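Local atomic coordinates of L-tyrosine isonitrile synthase (Pseudomonas aeruginosa, PDB entry 3E59), a protein that catalyses formation of the isonitrile group on L-tyrosine, taking the carbon from C2 of ribulose 5-phosphate, in the biosynthesis of paerucumarin. Residues P68-N73 with R81-E86; G267-M270 with D275-L278. All blocks are in the same frame, centred on the assembly; numbering follows the deposited sequence.

Contact 1: residues P68-N73 with R81-E86; sequences PAKSPN and RPDMAE
Lys-70 reaches from the loop after strand 60-64 to Asp-83 and Glu-86 at the start of helix 84-103. Its CB heads toward segment 81-86. The chain bends about CB-CG (chi2 73°) and is extended from there to CE. Lys-70 CD lies 3.3 Å from Glu-86 OE2. Lys-70 CE passes the backbone of Arg-81, 3.3 Å from its O. A second bend at chi4 turns NZ onto the Glu-86 carboxylate. Lys-70 NZ is 2.8 Å from Glu-86 OE1, which it meets on the syn side, the side of the other oxygen. The bond from Lys-70 NZ to Glu-86 OE2 is weak, at 3.0 Å. Lys-70 NZ also forms a salt bridge with Asp-83 OD1, where the hydrogen bond is long and weak at 3.5 Å. Asp-83 and Glu-86 form a capping box. Asp-83 is the N-cap and its OD1 accepts from Ala-85 N at 3.0 Å. In return Asp-83 N donates to Glu-86 OE1 along a nearly straight line, 175° at the hydrogen, from above the carboxylate plane. OE1 therefore takes two donors, NZ and the cap amide, and OE2 is also bonded to the hydroxyl of Tyr-133 on helix 127-144. NZ has a further weak bond to the O of Pro-280.

Contact 2: residues G267-M270 with D275-L278; sequences GIHM and DDWL
A histidine-carboxylate hydrogen bond, His-269 to Asp-276, closes a loop on itself. Segment 267-270 leaves the end of strand 265-267, an outer strand of the parallel sheet. Segment 275-278 follows in the same connection to strand 284-287 of the mixed sheet. Neither side chain points straight across from its backbone, but both ends swing inward. The two side chains cross at about a right angle. NE2 of His-269 donates to OD1 of Asp-276 over 2.8 Å, with 164° at the hydrogen. The oxygen lies close to the plane of the imidazole, at its edge. The carboxylate is turned 51° from that plane, and NE2 meets OD1 from above the carboxylate. His-269 CE1, on the same edge of the ring, comes within 3.6 Å of Asp-276 CA. With CG beside the backbone N (chi1 -72°), the Asp-276 carboxylate is turned to meet the ring edge. Asp-276 OD1 has further partners: it pairs in a salt bridge with Arg-30 and accepts from the backbone N of Arg-25. A positive group so near would be expected to stabilise the charged carboxylate. Arg-24 also binds here, donating to the backbone O atoms of Ile-268, Asp-276 and Leu-278. It thus ties both segments to the N-terminal part of the chain. Asp-276 itself sits in a tight bend. Leu-278 N bonds to Asp-275 O at 3.1 Å, and OD1 of Asp-275 accepts from Trp-277 N at 2.8 Å. This is a type I beta turn, with an Asx turn at its first residue.

Overall arrangement
Contact 1 comes first in the sequence and is complete well before contact 2 begins. Their centres are about 15 Å apart. The nearest atoms are about 6 Å apart, so they do not touch. Contact 1 follows strand 60-64 and leads into helix 84-103. Contact 2 starts at the end of strand 265-267 of the same parallel sheet and precedes strand 284-287 of the mixed sheet. Helix 84-103 links the two regions: contact 1 holds its start, and Ile-268 and Met-270 of contact 2 pack on it further along. Ser-71 of contact 1 is also joined by backbone hydrogen bonding to Trp-281, a few residues after contact 2. Loops far apart in sequence thus share helix 84-103 as a common neighbour within this monomeric enzyme.

Contact 1: residues P68-N73 with R81-E86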
loop_
_atom_site.group_PDB
_atom_site.type_symbol
_atom_site.label_atom_id
_atom_site.label_comp_id
_atom_site.label_asym_id
_atom_site.label_seq_id
_atom_site.Cartn_x
_atom_site.Cartn_y
_atom_site.Cartn_z
ATOM N N PRO A 68 -3.469 -5.547 -1.995
ATOM C CA PRO A 68 -4.610 -6.377 -1.581
ATOM C C PRO A 68 -5.276 -7.133 -2.733
ATOM O O PRO A 68 -5.532 -8.331 -2.628
ATOM C CB PRO A 68 -5.592 -5.352 -0.983
ATOM C CG PRO A 68 -5.313 -4.093 -1.705
ATOM C CD PRO A 68 -3.807 -4.111 -1.988
ATOM N N ALA A 69 -5.585 -6.407 -3.802
ATOM C CA ALA A 69 -6.289 -6.922 -4.966
ATOM C C ALA A 69 -6.502 -5.712 -5.820
ATOM O O ALA A 69 -6.439 -4.587 -5.323
ATOM C CB ALA A 69 -7.646 -7.527 -4.588
ATOM N N LYS A 70 -6.747 -5.936 -7.106
ATOM C CA LYS A 70 -7.083 -4.846 -8.009
ATOM C C LYS A 70 -8.433 -4.223 -7.611
ATOM O O LYS A 70 -9.314 -4.912 -7.076
ATOM C CB LYS A 70 -7.120 -5.372 -9.445
ATOM C CG LYS A 70 -6.252 -4.599 -10.447
ATOM C CD LYS A 70 -4.778 -4.844 -10.273
ATOM C CE LYS A 70 -4.003 -4.462 -11.530
ATOM N NZ LYS A 70 -3.032 -3.348 -11.355
ATOM N N SER A 71 -8.589 -2.918 -7.845
ATOM C CA SER A 71 -9.908 -2.279 -7.738
ATOM C C SER A 71 -10.957 -3.075 -8.532
ATOM O O SER A 71 -10.664 -3.545 -9.642
ATOM C CB SER A 71 -9.836 -0.841 -8.253
ATOM O OG SER A 71 -11.112 -0.352 -8.641
ATOM N N PRO A 72 -12.187 -3.222 -7.978
ATOM C CA PRO A 72 -13.222 -3.985 -8.689
ATOM C C PRO A 72 -13.818 -3.216 -9.861
ATOM O O PRO A 72 -14.611 -3.765 -10.614
ATOM C CB PRO A 72 -14.287 -4.215 -7.614
ATOM C CG PRO A 72 -14.134 -3.031 -6.685
ATOM C CD PRO A 72 -12.671 -2.698 -6.682
ATOM N N ASN A 73 -13.441 -1.951 -9.998
ATOM C CA ASN A 73 -13.948 -1.089 -11.054
ATOM C C ASN A 73 -13.155 -1.311 -12.346
ATOM O O ASN A 73 -11.974 -0.950 -12.414
ATOM C CB ASN A 73 -13.858 0.382 -10.604
ATOM C CG ASN A 73 -14.536 1.349 -11.569
ATOM O OD1 ASN A 73 -14.840 1.002 -12.717
ATOM N ND2 ASN A 73 -14.782 2.577 -11.100
ATOM N N ARG A 81 -5.976 -9.135 -12.510
ATOM C CA ARG A 81 -4.681 -9.701 -12.154
ATOM C C ARG A 81 -3.613 -8.610 -12.016
ATOM O O ARG A 81 -3.748 -7.539 -12.604
ATOM C CB ARG A 81 -4.270 -10.777 -13.166
ATOM C CG ARG A 81 -4.125 -10.272 -14.585
ATOM C CD ARG A 81 -4.019 -11.414 -15.580
ATOM N NE ARG A 81 -4.180 -10.919 -16.944
ATOM C CZ ARG A 81 -5.185 -11.235 -17.751
ATOM N NH1 ARG A 81 -6.123 -12.086 -17.362
ATOM N NH2 ARG A 81 -5.233 -10.716 -18.968
ATOM N N PRO A 82 -2.549 -8.882 -11.240
ATOM C CA PRO A 82 -1.386 -7.984 -11.223
ATOM C C PRO A 82 -0.829 -7.749 -12.638
ATOM O O PRO A 82 -0.827 -8.670 -13.460
ATOM C CB PRO A 82 -0.357 -8.745 -10.383
ATOM C CG PRO A 82 -1.097 -9.759 -9.636
ATOM C CD PRO A 82 -2.372 -10.052 -10.363
ATOM N N ASP A 83 -0.370 -6.528 -12.923
ATOM C CA ASP A 83 0.170 -6.218 -14.253
ATOM C C ASP A 83 1.472 -5.418 -14.164
ATOM O O ASP A 83 2.163 -5.459 -13.127
ATOM C CB ASP A 83 -0.896 -5.556 -15.164
ATOM C CG ASP A 83 -1.419 -4.219 -14.623
ATOM O OD1 ASP A 83 -0.700 -3.483 -13.927
ATOM O OD2 ASP A 83 -2.575 -3.886 -14.912
ATOM N N MET A 84 1.817 -4.709 -15.236
ATOM C CA MET A 84 3.063 -3.917 -15.263
ATOM C C MET A 84 3.186 -2.909 -14.093
ATOM O O MET A 84 4.275 -2.653 -13.583
ATOM C CB MET A 84 3.227 -3.232 -16.629
ATOM C CG MET A 84 4.576 -2.552 -16.839
ATOM S SD MET A 84 5.977 -3.681 -16.939
ATOM C CE MET A 84 5.847 -4.198 -18.640
ATOM N N ALA A 85 2.063 -2.376 -13.632
ATOM C CA ALA A 85 2.087 -1.498 -12.459
ATOM C C ALA A 85 2.577 -2.229 -11.190
ATOM O O ALA A 85 3.474 -1.735 -10.502
ATOM C CB ALA A 85 0.724 -0.856 -12.241
ATOM N N GLU A 86 2.006 -3.396 -10.881
ATOM C CA GLU A 86 2.528 -4.221 -9.775
ATOM C C GLU A 86 3.973 -4.634 -10.011
ATOM O O GLU A 86 4.796 -4.584 -9.082
ATOM C CB GLU A 86 1.704 -5.489 -9.564
ATOM C CG GLU A 86 0.460 -5.319 -8.725
ATOM C CD GLU A 86 -0.712 -4.800 -9.524
ATOM O OE1 GLU A 86 -0.549 -4.495 -10.724
ATOM O OE2 GLU A 86 -1.805 -4.717 -8.955
#

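Contact 2: residues G267-M270 with D275-L278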
loop_
_atom_site.group_PDB
_atom_site.type_symbol
_atom_site.label_atom_id
_atom_site.label_comp_id
_atom_site.label_asym_id
_atom_site.label_seq_id
_atom_site.Cartn_x
_atom_site.Cartn_y
_atom_site.Cartn_z
ATOM N N GLY A 267 5.319 6.565 4.683
ATOM C CA GLY A 267 4.751 6.410 3.330
ATOM C C GLY A 267 5.822 6.397 2.253
ATOM O O GLY A 267 6.731 7.228 2.256
ATOM N N ILE A 268 5.724 5.451 1.327
ATOM C CA ILE A 268 6.765 5.273 0.309
ATOM C C ILE A 268 6.171 5.057 -1.086
ATOM O O ILE A 268 5.166 4.345 -1.254
ATOM C CB ILE A 268 7.755 4.109 0.697
ATOM C CG1 ILE A 268 8.983 4.097 -0.219
ATOM C CG2 ILE A 268 7.042 2.738 0.713
ATOM C CD1 ILE A 268 10.203 3.439 0.398
ATOM N N HIS A 269 6.799 5.690 -2.078
ATOM C CA HIS A 269 6.429 5.530 -3.474
ATOM C C HIS A 269 7.159 4.350 -4.088
ATOM O O HIS A 269 8.253 3.980 -3.643
ATOM C CB HIS A 269 6.706 6.805 -4.269
ATOM C CG HIS A 269 5.666 7.871 -4.092
ATOM N ND1 HIS A 269 4.403 7.780 -4.642
ATOM C CD2 HIS A 269 5.718 9.077 -3.476
ATOM C CE1 HIS A 269 3.715 8.870 -4.354
ATOM N NE2 HIS A 269 4.495 9.680 -3.660
ATOM N N MET A 270 6.530 3.746 -5.088
ATOM C CA MET A 270 7.069 2.553 -5.757
ATOM C C MET A 270 7.226 2.725 -7.282
ATOM O O MET A 270 7.844 1.885 -7.942
ATOM C CB MET A 270 6.186 1.337 -5.463
ATOM C CG MET A 270 6.082 0.938 -3.996
ATOM S SD MET A 270 4.967 -0.446 -3.791
ATOM C CE MET A 270 3.416 0.277 -4.346
ATOM N N ASP A 275 0.068 11.666 -8.035
ATOM C CA ASP A 275 -0.856 11.499 -6.927
ATOM C C ASP A 275 -0.218 10.650 -5.840
ATOM O O ASP A 275 0.046 9.462 -6.050
ATOM C CB ASP A 275 -2.158 10.864 -7.420
ATOM C CG ASP A 275 -3.185 10.652 -6.313
ATOM O OD1 ASP A 275 -2.955 11.041 -5.136
ATOM O OD2 ASP A 275 -4.241 10.065 -6.625
ATOM N N ASP A 276 0.018 11.264 -4.676
ATOM C CA ASP A 276 0.622 10.564 -3.523
ATOM C C ASP A 276 -0.247 9.457 -2.931
ATOM O O ASP A 276 0.266 8.597 -2.216
ATOM C CB ASP A 276 0.996 11.553 -2.404
ATOM C CG ASP A 276 2.189 12.416 -2.761
ATOM O OD1 ASP A 276 3.351 11.965 -2.589
ATOM O OD2 ASP A 276 1.955 13.559 -3.207
ATOM N N TRP A 277 -1.555 9.501 -3.194
ATOM C CA TRP A 277 -2.480 8.446 -2.766
ATOM C C TRP A 277 -2.611 7.268 -3.760
ATOM O O TRP A 277 -3.225 6.240 -3.438
ATOM C CB TRP A 277 -3.879 9.039 -2.478
ATOM C CG TRP A 277 -3.902 9.900 -1.246
ATOM C CD1 TRP A 277 -3.811 11.263 -1.191
ATOM C CD2 TRP A 277 -3.998 9.448 0.114
ATOM N NE1 TRP A 277 -3.854 11.686 0.115
ATOM C CE2 TRP A 277 -3.971 10.594 0.938
ATOM C CE3 TRP A 277 -4.124 8.190 0.713
ATOM C CZ2 TRP A 277 -4.047 10.519 2.341
ATOM C CZ3 TRP A 277 -4.214 8.116 2.118
ATOM C CH2 TRP A 277 -4.170 9.278 2.907
ATOM N N LEU A 278 -2.060 7.423 -4.961
ATOM C CA LEU A 278 -2.281 6.434 -6.012
ATOM C C LEU A 278 -1.366 5.233 -5.832
ATOM O O LEU A 278 -0.170 5.390 -5.589
ATOM C CB LEU A 278 -2.082 7.045 -7.409
ATOM C CG LEU A 278 -2.490 6.181 -8.618
ATOM C CD1 LEU A 278 -3.955 5.725 -8.526
ATOM C CD2 LEU A 278 -2.259 6.952 -9.922
#